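Local coordinates for ATP/GTP-binding site-containing protein A (Brucella abortus, PDB 6NTR) that functions in the periplasm to maintain the integrity of the cell envelope, at residues Q59-F71 against F79-L91. Numbering follows the deposited sequence. Where two conformers were deposited one is given.
Sequences QPQRVTDQQTTTF and FRFVNKTFVDKEL. With EDO (1,2-ethanediol), chain F.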
# COMPACT_ATOMS: atom_id res chain seq x y z
N GLN A 59 -23.01 -16.86 -6.65
CA GLN A 59 -23.46 -15.67 -5.91
C GLN A 59 -23.68 -14.36 -6.67
O GLN A 59 -23.18 -14.17 -7.77
CB GLN A 59 -22.52 -15.40 -4.73
CG GLN A 59 -22.66 -16.36 -3.56
CD GLN A 59 -22.13 -15.79 -2.25
OE1 GLN A 59 -22.05 -16.49 -1.25
NE2 GLN A 59 -21.76 -14.51 -2.27
N PRO A 60 -24.41 -13.44 -6.06
CA PRO A 60 -24.61 -12.13 -6.67
C PRO A 60 -23.30 -11.36 -6.52
O PRO A 60 -22.52 -11.70 -5.65
CB PRO A 60 -25.70 -11.53 -5.81
CG PRO A 60 -25.47 -12.13 -4.48
CD PRO A 60 -25.01 -13.53 -4.73
N GLN A 61 -23.05 -10.34 -7.31
CA GLN A 61 -21.81 -9.61 -7.22
C GLN A 61 -21.59 -8.97 -5.85
O GLN A 61 -22.52 -8.60 -5.18
CB GLN A 61 -21.77 -8.52 -8.27
CG GLN A 61 -20.38 -8.20 -8.75
CD GLN A 61 -20.35 -7.03 -9.67
OE1 GLN A 61 -21.16 -6.14 -9.57
NE2 GLN A 61 -19.41 -7.02 -10.58
N ARG A 62 -20.33 -8.89 -5.44
CA ARG A 62 -19.95 -8.28 -4.17
C ARG A 62 -18.98 -7.15 -4.44
O ARG A 62 -17.90 -7.38 -5.00
CB ARG A 62 -19.31 -9.28 -3.21
CG ARG A 62 -19.05 -8.68 -1.82
CD ARG A 62 -18.14 -9.54 -0.92
NE ARG A 62 -18.86 -10.15 0.20
CZ ARG A 62 -18.33 -10.46 1.38
NH1 ARG A 62 -17.06 -10.20 1.64
NH2 ARG A 62 -19.09 -11.00 2.32
N VAL A 63 -19.35 -5.95 -4.02
CA VAL A 63 -18.56 -4.76 -4.27
C VAL A 63 -18.04 -4.27 -2.93
O VAL A 63 -18.81 -3.76 -2.12
CB VAL A 63 -19.37 -3.67 -4.98
CG1 VAL A 63 -18.48 -2.51 -5.27
CG2 VAL A 63 -20.06 -4.20 -6.26
N THR A 64 -16.75 -4.47 -2.69
CA THR A 64 -16.11 -4.04 -1.46
C THR A 64 -15.39 -2.73 -1.71
O THR A 64 -14.70 -2.58 -2.72
CB THR A 64 -15.15 -5.12 -0.95
OG1 THR A 64 -15.88 -6.33 -0.72
CG2 THR A 64 -14.55 -4.71 0.32
N ASP A 65 -15.67 -1.74 -0.86
CA ASP A 65 -15.12 -0.40 -0.97
C ASP A 65 -14.38 -0.11 0.32
O ASP A 65 -14.99 0.08 1.35
CB ASP A 65 -16.26 0.61 -1.19
CG ASP A 65 -15.78 2.00 -1.47
OD1 ASP A 65 -14.82 2.41 -0.84
OD2 ASP A 65 -16.36 2.70 -2.30
N GLN A 66 -13.07 -0.05 0.24
CA GLN A 66 -12.24 0.22 1.38
C GLN A 66 -11.82 1.67 1.26
O GLN A 66 -11.34 2.07 0.23
CB GLN A 66 -11.04 -0.72 1.38
CG GLN A 66 -10.80 -1.47 2.68
CD GLN A 66 -10.37 -2.92 2.48
OE1 GLN A 66 -10.16 -3.37 1.37
NE2 GLN A 66 -10.24 -3.65 3.56
N GLN A 67 -12.07 2.46 2.29
CA GLN A 67 -11.72 3.87 2.29
C GLN A 67 -10.86 4.12 3.48
O GLN A 67 -11.19 3.73 4.57
CB GLN A 67 -12.97 4.74 2.35
CG GLN A 67 -13.50 5.14 1.00
CD GLN A 67 -14.91 5.69 1.03
OE1 GLN A 67 -15.82 5.02 1.43
NE2 GLN A 67 -15.07 6.93 0.65
N THR A 68 -9.74 4.78 3.27
CA THR A 68 -8.83 5.03 4.36
C THR A 68 -8.18 6.37 4.26
O THR A 68 -8.05 6.92 3.20
CB THR A 68 -7.70 3.98 4.37
OG1 THR A 68 -6.81 4.25 3.30
CG2 THR A 68 -8.23 2.62 4.20
N THR A 69 -7.80 6.90 5.40
CA THR A 69 -7.12 8.17 5.44
C THR A 69 -6.06 8.06 6.49
O THR A 69 -6.30 7.51 7.53
CB THR A 69 -8.08 9.32 5.83
OG1 THR A 69 -9.24 9.26 5.02
CG2 THR A 69 -7.45 10.63 5.59
N THR A 70 -4.87 8.56 6.20
CA THR A 70 -3.81 8.57 7.20
C THR A 70 -3.11 9.92 7.24
O THR A 70 -3.18 10.71 6.30
CB THR A 70 -2.75 7.47 6.98
OG1 THR A 70 -1.86 7.88 5.93
CG2 THR A 70 -3.40 6.14 6.64
N PHE A 71 -2.42 10.17 8.35
CA PHE A 71 -1.49 11.28 8.47
C PHE A 71 -0.28 10.79 9.24
O PHE A 71 -0.41 10.12 10.26
CB PHE A 71 -2.11 12.49 9.19
CG PHE A 71 -1.19 13.69 9.30
CD1 PHE A 71 -1.09 14.61 8.27
CD2 PHE A 71 -0.43 13.91 10.44
CE1 PHE A 71 -0.24 15.70 8.37
CE2 PHE A 71 0.41 15.00 10.54
CZ PHE A 71 0.51 15.89 9.50
N PHE A 79 1.47 8.67 13.69
CA PHE A 79 0.78 8.09 12.54
C PHE A 79 -0.70 7.96 12.90
O PHE A 79 -1.06 7.10 13.71
CB PHE A 79 1.39 6.73 12.19
CG PHE A 79 0.84 6.11 10.95
CD1 PHE A 79 0.88 6.77 9.75
CD2 PHE A 79 0.34 4.82 10.98
CE1 PHE A 79 0.39 6.18 8.60
CE2 PHE A 79 -0.14 4.23 9.84
CZ PHE A 79 -0.12 4.92 8.65
N ARG A 80 -1.53 8.83 12.33
CA ARG A 80 -2.98 8.77 12.53
C ARG A 80 -3.62 8.01 11.38
O ARG A 80 -3.25 8.21 10.22
CB ARG A 80 -3.57 10.18 12.63
CG ARG A 80 -3.25 10.94 13.92
CD ARG A 80 -4.03 12.27 14.04
NE ARG A 80 -3.26 13.43 13.61
CZ ARG A 80 -2.53 14.19 14.42
NH1 ARG A 80 -2.48 13.90 15.72
NH2 ARG A 80 -1.86 15.23 13.95
N PHE A 81 -4.60 7.16 11.69
CA PHE A 81 -5.20 6.28 10.68
C PHE A 81 -6.69 5.96 10.89
O PHE A 81 -7.12 5.72 12.02
CB PHE A 81 -4.40 4.96 10.60
CG PHE A 81 -4.31 4.20 11.90
CD1 PHE A 81 -5.26 3.25 12.23
CD2 PHE A 81 -3.25 4.42 12.76
CE1 PHE A 81 -5.16 2.55 13.41
CE2 PHE A 81 -3.16 3.73 13.93
CZ PHE A 81 -4.11 2.79 14.26
N VAL A 82 -7.45 5.91 9.78
CA VAL A 82 -8.87 5.53 9.75
C VAL A 82 -9.11 4.52 8.62
O VAL A 82 -8.79 4.81 7.46
CB VAL A 82 -9.82 6.74 9.55
CG1 VAL A 82 -11.29 6.34 9.72
CG2 VAL A 82 -9.53 7.89 10.48
N ASN A 83 -9.74 3.40 8.95
CA ASN A 83 -10.04 2.36 7.96
C ASN A 83 -11.53 2.09 7.91
O ASN A 83 -12.07 1.48 8.84
CB ASN A 83 -9.31 1.06 8.28
CG ASN A 83 -8.04 0.92 7.52
OD1 ASN A 83 -7.80 1.64 6.55
ND2 ASN A 83 -7.24 -0.03 7.92
N LYS A 84 -12.18 2.46 6.82
CA LYS A 84 -13.57 2.11 6.59
C LYS A 84 -13.68 1.13 5.43
O LYS A 84 -12.98 1.27 4.42
CB LYS A 84 -14.44 3.34 6.35
CG LYS A 84 -15.11 3.88 7.61
CD LYS A 84 -15.57 5.32 7.49
CE LYS A 84 -16.03 5.83 8.86
NZ LYS A 84 -16.44 7.26 8.92
N THR A 85 -14.56 0.14 5.60
CA THR A 85 -14.78 -0.93 4.64
C THR A 85 -16.28 -1.10 4.44
O THR A 85 -17.00 -1.43 5.39
CB THR A 85 -14.16 -2.24 5.14
OG1 THR A 85 -12.81 -2.00 5.57
CG2 THR A 85 -14.15 -3.29 4.04
N PHE A 86 -16.76 -0.88 3.21
CA PHE A 86 -18.17 -1.03 2.87
C PHE A 86 -18.36 -2.27 2.01
O PHE A 86 -17.70 -2.41 0.98
CB PHE A 86 -18.70 0.19 2.12
CG PHE A 86 -18.58 1.47 2.88
CD1 PHE A 86 -19.47 1.76 3.88
CD2 PHE A 86 -17.60 2.40 2.56
CE1 PHE A 86 -19.37 2.92 4.57
CE2 PHE A 86 -17.50 3.57 3.25
CZ PHE A 86 -18.38 3.83 4.25
N VAL A 87 -19.29 -3.13 2.40
CA VAL A 87 -19.64 -4.32 1.62
C VAL A 87 -21.04 -4.14 1.05
O VAL A 87 -22.03 -4.18 1.80
CB VAL A 87 -19.57 -5.61 2.46
CG1 VAL A 87 -19.86 -6.80 1.58
CG2 VAL A 87 -18.22 -5.76 3.07
N ASP A 88 -21.13 -4.01 -0.27
CA ASP A 88 -22.40 -3.76 -0.94
C ASP A 88 -23.12 -2.61 -0.25
O ASP A 88 -24.31 -2.68 0.08
CB ASP A 88 -23.26 -5.02 -0.99
CG ASP A 88 -22.62 -6.14 -1.81
OD1 ASP A 88 -22.19 -5.89 -2.95
OD2 ASP A 88 -22.52 -7.28 -1.30
N LYS A 89 -22.37 -1.54 -0.04
CA LYS A 89 -22.86 -0.29 0.51
C LYS A 89 -23.14 -0.21 2.00
O LYS A 89 -23.67 0.78 2.46
CB LYS A 89 -24.04 0.20 -0.31
CG LYS A 89 -23.78 0.07 -1.80
CD LYS A 89 -24.80 0.75 -2.66
CE LYS A 89 -24.13 1.63 -3.69
NZ LYS A 89 -24.93 1.74 -4.94
N GLU A 90 -22.76 -1.22 2.75
CA GLU A 90 -22.98 -1.21 4.18
C GLU A 90 -21.66 -1.17 4.89
O GLU A 90 -20.78 -1.93 4.56
CB GLU A 90 -23.69 -2.47 4.61
CG GLU A 90 -24.85 -2.86 3.72
CD GLU A 90 -25.53 -4.11 4.21
OE1 GLU A 90 -24.99 -4.78 5.11
OE2 GLU A 90 -26.61 -4.43 3.68
N LEU A 91 -21.53 -0.32 5.90
CA LEU A 91 -20.28 -0.25 6.61
C LEU A 91 -20.22 -1.46 7.49
O LEU A 91 -20.97 -1.59 8.43
CB LEU A 91 -20.25 0.99 7.49
CG LEU A 91 -19.06 1.05 8.43
CD1 LEU A 91 -17.80 1.25 7.62
CD2 LEU A 91 -19.20 2.16 9.45
C1 EDO F . -10.84 7.87 1.11
O1 EDO F . -10.25 8.90 1.91
C2 EDO F . -11.08 8.42 -0.29
O2 EDO F . -12.49 8.51 -0.57
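Thr70 and Phe79 pack across an antiparallel beta hairpin of a barrel-like fold, in which residues 62-71 and 79-87 run at 166° to each other. On the sheet face shared with Thr64, Gln66 and Thr68, Thr70 crosses the Phe79 ring at a slant, its CB 3.8 Å from Phe79 CE1; Phe79 in turn stacks on Phe125. Between the neighbouring backbones Arg80 N donates to Phe71 O and Phe71 N to Arg80 O, and such paired bonds recur at every second residue down to Asp65 and Phe86. The Phe71 and Arg80 side chains lie alongside, pointing the same way; in the modelled conformer of Arg80, one of two, NH2 comes to 4.0 Å from Phe71 CD2, a tentative contact. Further along, Gln66 and Thr85 run side by side, Gln66 CG 3.6 Å from Thr85 OG1. Near the Val87-Glu90 type I' turn, Val87 CG1 lies over one guanidinium face of Arg62, 3.8 Å from Arg62 NE and offset toward the rim. Asp88 closes the ladder with backbone and side chain: its N donates to Val63 O, and its CG, anti to its carbonyl carbon, brings OD1 to 3.0 Å from Val63 N, which meets it 43° out of the carboxylate plane.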